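Local coordinates for superoxide dismutase [Cu-Zn] (Bacteroidetes bacterium GWA2_30_7, PDB 7B4O), which probably catalyses the disproportionation of superoxide to oxygen and hydrogen peroxide as a copper-zinc enzyme, here carrying zinc in both metal positions, at residues Thr6-Val10 and Ile149-Lys153; Phe27-Gly33 and Ile106-Phe112. All coordinates share one frame; numbering follows the deposited sequence.

Interaction 1: Thr6-Val10 and Ile149-Lys153; sequences TQKAV and IGIGK
V10 and G150 hold each other through a reciprocal pair of backbone bonds, G150 N lying 2.8 Å from V10 O and V10 N 2.9 Å from G150 O. They form the hydrogen-bonded pair of an antiparallel ladder whose next rung, A9 with I151, is non-hydrogen-bonded. One step further G152 N donates to K8 O at 2.8 Å. Side chains fill in around this ladder. A9 CB lies alongside the I149 CG2 branch at 3.7 Å, whereas the CG1 branch and CD1 of I149 lead away. T6 and I151 cross at about a right angle: CG2 of I151, set anti to its own backbone N, comes within 3.9 Å of T6 OG1 and also approaches the T6 methyl. K8 lies alongside the C terminus, its CD 3.8 Å from K153 OXT. With CG opposite the backbone N (chi1 -179°) and the rest of the chain extended, its ammonium is joined to the carboxylate through a water, 2.7 Å from K8 NZ and 2.7 Å from K153 OXT. A second water links the amide of Q7 to G152 O, so water continues the connection past the last backbone bond. In the β-barrel of this family, the contact joins the first and last strands, 8-15 and 143-151. Strand 22-30 flanks 8-15 on its other edge through A9 and F27, and I119 covers A9 and I151. The second subunit makes backbone hydrogen bonds with I151 and packs its R121 on I151 and its D57 on V10, placing this end of the barrel at the dimer interface.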
loop_
_atom_site.group_PDB
_atom_site.type_symbol
_atom_site.label_atom_id
_atom_site.label_comp_id
_atom_site.label_asym_id
_atom_site.label_seq_id
_atom_site.Cartn_x
_atom_site.Cartn_y
_atom_site.Cartn_z
ATOM N N THR A 6 4.548 -14.246 6.459
ATOM C CA THR A 6 4.869 -12.803 6.609
ATOM C C THR A 6 5.246 -12.523 8.070
ATOM O O THR A 6 4.441 -12.870 8.967
ATOM C CB THR A 6 3.698 -11.930 6.150
ATOM O OG1 THR A 6 3.416 -12.269 4.794
ATOM C CG2 THR A 6 3.977 -10.453 6.304
ATOM N N GLN A 7 6.434 -11.954 8.295
ATOM C CA GLN A 7 6.978 -11.596 9.629
ATOM C C GLN A 7 7.011 -10.076 9.789
ATOM O O GLN A 7 7.219 -9.604 10.915
ATOM C CB GLN A 7 8.414 -12.102 9.791
ATOM C CG GLN A 7 8.564 -13.610 9.699
ATOM C CD GLN A 7 7.750 -14.321 10.752
ATOM O OE1 GLN A 7 6.849 -15.095 10.433
ATOM N NE2 GLN A 7 8.046 -14.043 12.013
ATOM N N LYS A 8 6.865 -9.337 8.691
ATOM C CA LYS A 8 7.060 -7.872 8.687
ATOM C C LYS A 8 6.092 -7.243 7.691
ATOM O O LYS A 8 5.911 -7.780 6.585
ATOM C CB LYS A 8 8.506 -7.525 8.326
ATOM C CG LYS A 8 8.826 -6.042 8.306
ATOM C CD LYS A 8 10.296 -5.775 8.119
ATOM C CE LYS A 8 10.579 -4.324 7.796
ATOM N NZ LYS A 8 12.013 -4.097 7.508
ATOM N N ALA A 9 5.495 -6.125 8.084
ATOM C CA ALA A 9 4.670 -5.303 7.182
ATOM C C ALA A 9 5.209 -3.883 7.228
ATOM O O ALA A 9 5.762 -3.474 8.259
ATOM C CB ALA A 9 3.213 -5.355 7.559
ATOM N N VAL A 10 5.069 -3.188 6.113
ATOM C CA VAL A 10 5.623 -1.825 5.955
ATOM C C VAL A 10 4.524 -0.947 5.375
ATOM O O VAL A 10 3.841 -1.370 4.442
ATOM C CB VAL A 10 6.879 -1.835 5.069
ATOM C CG1 VAL A 10 7.421 -0.420 4.910
ATOM C CG2 VAL A 10 7.951 -2.760 5.618
ATOM N N ILE A 149 -0.708 -0.808 3.814
ATOM C CA ILE A 149 0.179 -1.743 4.550
ATOM C C ILE A 149 0.559 -2.900 3.628
ATOM O O ILE A 149 -0.334 -3.639 3.163
ATOM C CB ILE A 149 -0.514 -2.227 5.831
ATOM C CG1 ILE A 149 -0.921 -1.054 6.716
ATOM C CG2 ILE A 149 0.373 -3.220 6.575
ATOM C CD1 ILE A 149 -1.880 -1.430 7.840
ATOM N N GLY A 150 1.857 -3.039 3.370
ATOM C CA GLY A 150 2.381 -4.063 2.463
ATOM C C GLY A 150 3.215 -5.109 3.169
ATOM O O GLY A 150 3.635 -4.901 4.324
ATOM N N ILE A 151 3.499 -6.180 2.433
ATOM C CA ILE A 151 4.337 -7.311 2.911
ATOM C C ILE A 151 5.807 -6.897 2.833
ATOM O O ILE A 151 6.258 -6.530 1.735
ATOM C CB ILE A 151 4.025 -8.559 2.072
ATOM C CG1 ILE A 151 2.581 -9.006 2.301
ATOM C CG2 ILE A 151 5.017 -9.671 2.354
ATOM C CD1 ILE A 151 2.092 -10.031 1.318
ATOM N N GLY A 152 6.521 -6.982 3.955
ATOM C CA GLY A 152 7.974 -6.739 4.026
ATOM C C GLY A 152 8.776 -8.020 3.979
ATOM O O GLY A 152 8.199 -9.090 4.194
ATOM N N LYS A 153 10.063 -7.884 3.666
ATOM C CA LYS A 153 11.041 -8.997 3.595
ATOM C C LYS A 153 11.483 -9.306 5.025
ATOM O O LYS A 153 11.469 -10.468 5.406
ATOM C CB LYS A 153 12.223 -8.593 2.709
ATOM C CG LYS A 153 13.395 -9.565 2.691
ATOM C CD LYS A 153 14.467 -9.202 1.689
ATOM C CE LYS A 153 15.050 -7.811 1.860
ATOM N NZ LYS A 153 15.635 -7.607 3.207
ATOM O OXT LYS A 153 11.839 -8.395 5.789
HETATM O O HOH W 1 7.979 -10.914 6.312
HETATM O O HOH W 2 12.351 -5.805 5.432
#

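Interaction 2: Phe27-Gly33 and Ile106-Phe112; sequences FTKSDDG and IDKMIVF
K108 reaches across to the S30-G33 turn and donates from NZ to D32 O, a short bond of 2.6 Å. From CB the side chain leaves with CG anti to the carbonyl carbon (chi1 -66°), and CG is already 3.7 Å from D32 O. CD passes the same oxygen at 4.0 Å, CE comes closer, and a bend at chi4, -85°, brings NZ onto it, 19° from the carbonyl plane. The chain runs extended past one backbone oxygen and turns in only at its tip. Beside it, the side chains of I106 and D32 cross at about a right angle, the I106 CG2 methyl 3.7 Å from D32 OD1. That carboxylate is also held from within the turn, where S30 OG donates to OD1. The S30-G33 stretch is a type I β-turn of the hairpin joining strands 22-30 and 33-41, part of the Greek-key β-barrel of copper-zinc superoxide dismutases; K29 NZ folds back over it to both S30 O and G33 O. On the opposing segment, D107 shapes the exit from strand 101-107: its OD1 takes the amides of M109 and I110 from opposite faces of the carboxylate plane, an Asx motif whose bond from M109 N is an Asx turn, while OD2 bonds to Y105 and forms a salt bridge with R85. The chain so turned presents I110 and F112 to F27. I110 CD1 lies 3.7 Å from F27 CD2, the two side chains crossing at about a right angle, and I110 also touches V34 and V36 of strand 33-41. F112 places CZ 3.7 Å from F27 CB, with the amides of T28 and K29 at its ring edge and A9 of strand 8-15 also against it.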
loop_
_atom_site.group_PDB
_atom_site.type_symbol
_atom_site.label_atom_id
_atom_site.label_comp_id
_atom_site.label_asym_id
_atom_site.label_seq_id
_atom_site.Cartn_x
_atom_site.Cartn_y
_atom_site.Cartn_z
ATOM N N PHE A 27 5.642 -2.978 11.071
ATOM C CA PHE A 27 4.988 -3.964 11.951
ATOM C C PHE A 27 5.871 -5.202 11.916
ATOM O O PHE A 27 6.034 -5.752 10.825
ATOM C CB PHE A 27 3.577 -4.267 11.450
ATOM C CG PHE A 27 2.689 -3.064 11.276
ATOM C CD1 PHE A 27 2.684 -2.338 10.095
ATOM C CD2 PHE A 27 1.815 -2.688 12.282
ATOM C CE1 PHE A 27 1.858 -1.235 9.951
ATOM C CE2 PHE A 27 0.964 -1.608 12.120
ATOM C CZ PHE A 27 0.979 -0.885 10.954
ATOM N N THR A 28 6.408 -5.625 13.056
ATOM C CA THR A 28 7.338 -6.779 13.109
ATOM C C THR A 28 6.807 -7.783 14.134
ATOM O O THR A 28 6.543 -7.370 15.276
ATOM C CB THR A 28 8.765 -6.304 13.398
ATOM O OG1 THR A 28 9.093 -5.299 12.433
ATOM C CG2 THR A 28 9.769 -7.433 13.330
ATOM N N LYS A 29 6.656 -9.042 13.727
ATOM C CA LYS A 29 6.269 -10.123 14.660
ATOM C C LYS A 29 7.328 -10.167 15.760
ATOM O O LYS A 29 8.514 -10.143 15.422
ATOM C CB LYS A 29 6.124 -11.461 13.931
ATOM C CG LYS A 29 5.381 -12.537 14.712
ATOM C CD LYS A 29 3.891 -12.283 14.835
ATOM C CE LYS A 29 3.213 -13.160 15.868
ATOM N NZ LYS A 29 3.546 -12.747 17.254
ATOM N N SER A 30 6.894 -10.178 17.023
ATOM C CA SER A 30 7.746 -10.385 18.223
ATOM C C SER A 30 7.176 -11.558 19.020
ATOM O O SER A 30 6.062 -12.015 18.692
ATOM C CB SER A 30 7.842 -9.135 19.057
ATOM O OG SER A 30 6.589 -8.833 19.651
ATOM N N ASP A 31 7.911 -12.012 20.039
ATOM C CA ASP A 31 7.476 -13.110 20.946
ATOM C C ASP A 31 6.125 -12.738 21.565
ATOM O O ASP A 31 5.269 -13.626 21.686
ATOM C CB ASP A 31 8.511 -13.433 22.026
ATOM C CG ASP A 31 9.222 -12.239 22.645
ATOM O OD1 ASP A 31 8.626 -11.141 22.695
ATOM O OD2 ASP A 31 10.373 -12.426 23.071
ATOM N N ASP A 32 5.950 -11.466 21.924
ATOM C CA ASP A 32 4.831 -10.952 22.758
ATOM C C ASP A 32 3.719 -10.337 21.894
ATOM O O ASP A 32 2.745 -9.846 22.490
ATOM C CB ASP A 32 5.320 -9.968 23.826
ATOM C CG ASP A 32 6.266 -8.877 23.355
ATOM O OD1 ASP A 32 6.556 -8.830 22.145
ATOM O OD2 ASP A 32 6.712 -8.084 24.213
ATOM N N GLY A 33 3.844 -10.344 20.562
ATOM C CA GLY A 33 2.808 -9.804 19.657
ATOM C C GLY A 33 3.413 -9.201 18.403
ATOM O O GLY A 33 4.268 -9.838 17.789
ATOM N N ILE A 106 3.847 -2.602 21.536
ATOM C CA ILE A 106 3.539 -4.014 21.201
ATOM C C ILE A 106 2.020 -4.172 21.168
ATOM O O ILE A 106 1.362 -3.988 22.222
ATOM C CB ILE A 106 4.182 -4.966 22.222
ATOM C CG1 ILE A 106 5.695 -4.761 22.328
ATOM C CG2 ILE A 106 3.814 -6.396 21.883
ATOM C CD1 ILE A 106 6.435 -4.906 21.019
ATOM N N ASP A 107 1.501 -4.517 20.000
ATOM C CA ASP A 107 0.064 -4.773 19.777
ATOM C C ASP A 107 -0.158 -6.284 19.799
ATOM O O ASP A 107 0.562 -7.009 19.121
ATOM C CB ASP A 107 -0.395 -4.122 18.476
ATOM C CG ASP A 107 -1.903 -4.088 18.378
ATOM O OD1 ASP A 107 -2.498 -5.158 18.161
ATOM O OD2 ASP A 107 -2.459 -3.009 18.517
ATOM N N LYS A 108 -1.137 -6.741 20.580
ATOM C CA LYS A 108 -1.413 -8.187 20.783
ATOM C C LYS A 108 -2.579 -8.645 19.899
ATOM O O LYS A 108 -2.937 -9.825 19.986
ATOM C CB LYS A 108 -1.687 -8.436 22.266
ATOM C CG LYS A 108 -0.480 -8.189 23.158
ATOM C CD LYS A 108 -0.574 -8.859 24.514
ATOM C CE LYS A 108 0.769 -8.991 25.200
ATOM N NZ LYS A 108 1.496 -10.210 24.766
ATOM N N MET A 109 -3.140 -7.771 19.066
ATOM C CA MET A 109 -4.347 -8.081 18.256
ATOM C C MET A 109 -4.029 -8.140 16.756
ATOM O O MET A 109 -4.664 -8.933 16.052
ATOM C CB MET A 109 -5.445 -7.043 18.506
ATOM C CG MET A 109 -5.940 -7.044 19.931
ATOM S SD MET A 109 -7.620 -6.437 20.027
ATOM C CE MET A 109 -8.012 -6.739 21.755
ATOM N N ILE A 110 -3.103 -7.321 16.258
ATOM C CA ILE A 110 -2.869 -7.248 14.788
ATOM C C ILE A 110 -2.071 -8.484 14.335
ATOM O O ILE A 110 -1.145 -8.925 15.053
ATOM C CB ILE A 110 -2.244 -5.898 14.378
ATOM C CG1 ILE A 110 -0.868 -5.653 14.990
ATOM C CG2 ILE A 110 -3.203 -4.756 14.700
ATOM C CD1 ILE A 110 -0.391 -4.227 14.784
ATOM N N VAL A 111 -2.458 -9.048 13.192
ATOM C CA VAL A 111 -1.786 -10.229 12.568
ATOM C C VAL A 111 -1.609 -9.968 11.069
ATOM O O VAL A 111 -2.179 -8.978 10.565
ATOM C CB VAL A 111 -2.568 -11.530 12.826
ATOM C CG1 VAL A 111 -2.654 -11.849 14.313
ATOM C CG2 VAL A 111 -3.957 -11.481 12.222
ATOM N N PHE A 112 -0.858 -10.834 10.387
ATOM C CA PHE A 112 -0.503 -10.686 8.952
ATOM C C PHE A 112 -1.165 -11.766 8.092
ATOM O O PHE A 112 -0.848 -11.834 6.891
ATOM C CB PHE A 112 1.013 -10.735 8.762
ATOM C CG PHE A 112 1.788 -9.736 9.588
ATOM C CD1 PHE A 112 1.373 -8.418 9.699
ATOM C CD2 PHE A 112 2.942 -10.113 10.252
ATOM C CE1 PHE A 112 2.086 -7.514 10.471
ATOM C CE2 PHE A 112 3.656 -9.201 11.012
ATOM C CZ PHE A 112 3.231 -7.903 11.125
#

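Overall arrangement
From the N terminus, the chain enters strand 8-15 through the first half of interaction 1, then turns into strand 22-30, whose end supplies the first half of interaction 2. Strand 33-41 follows, and 101-107 with the loop after it closes interaction 2 across 72 intervening residues. Only at the C terminus does 149-153 return to close interaction 1, so the shorter loop nests within the longer and the two do not cross. They meet along neighbouring strands: A9 N probably bonds to F27 O, and K29 N to Q7 O, while the F112 ring packs on T6 O and Q7 O. Together they tie both chain ends to the 22-30/33-41 hairpin and the loop beyond 101-107.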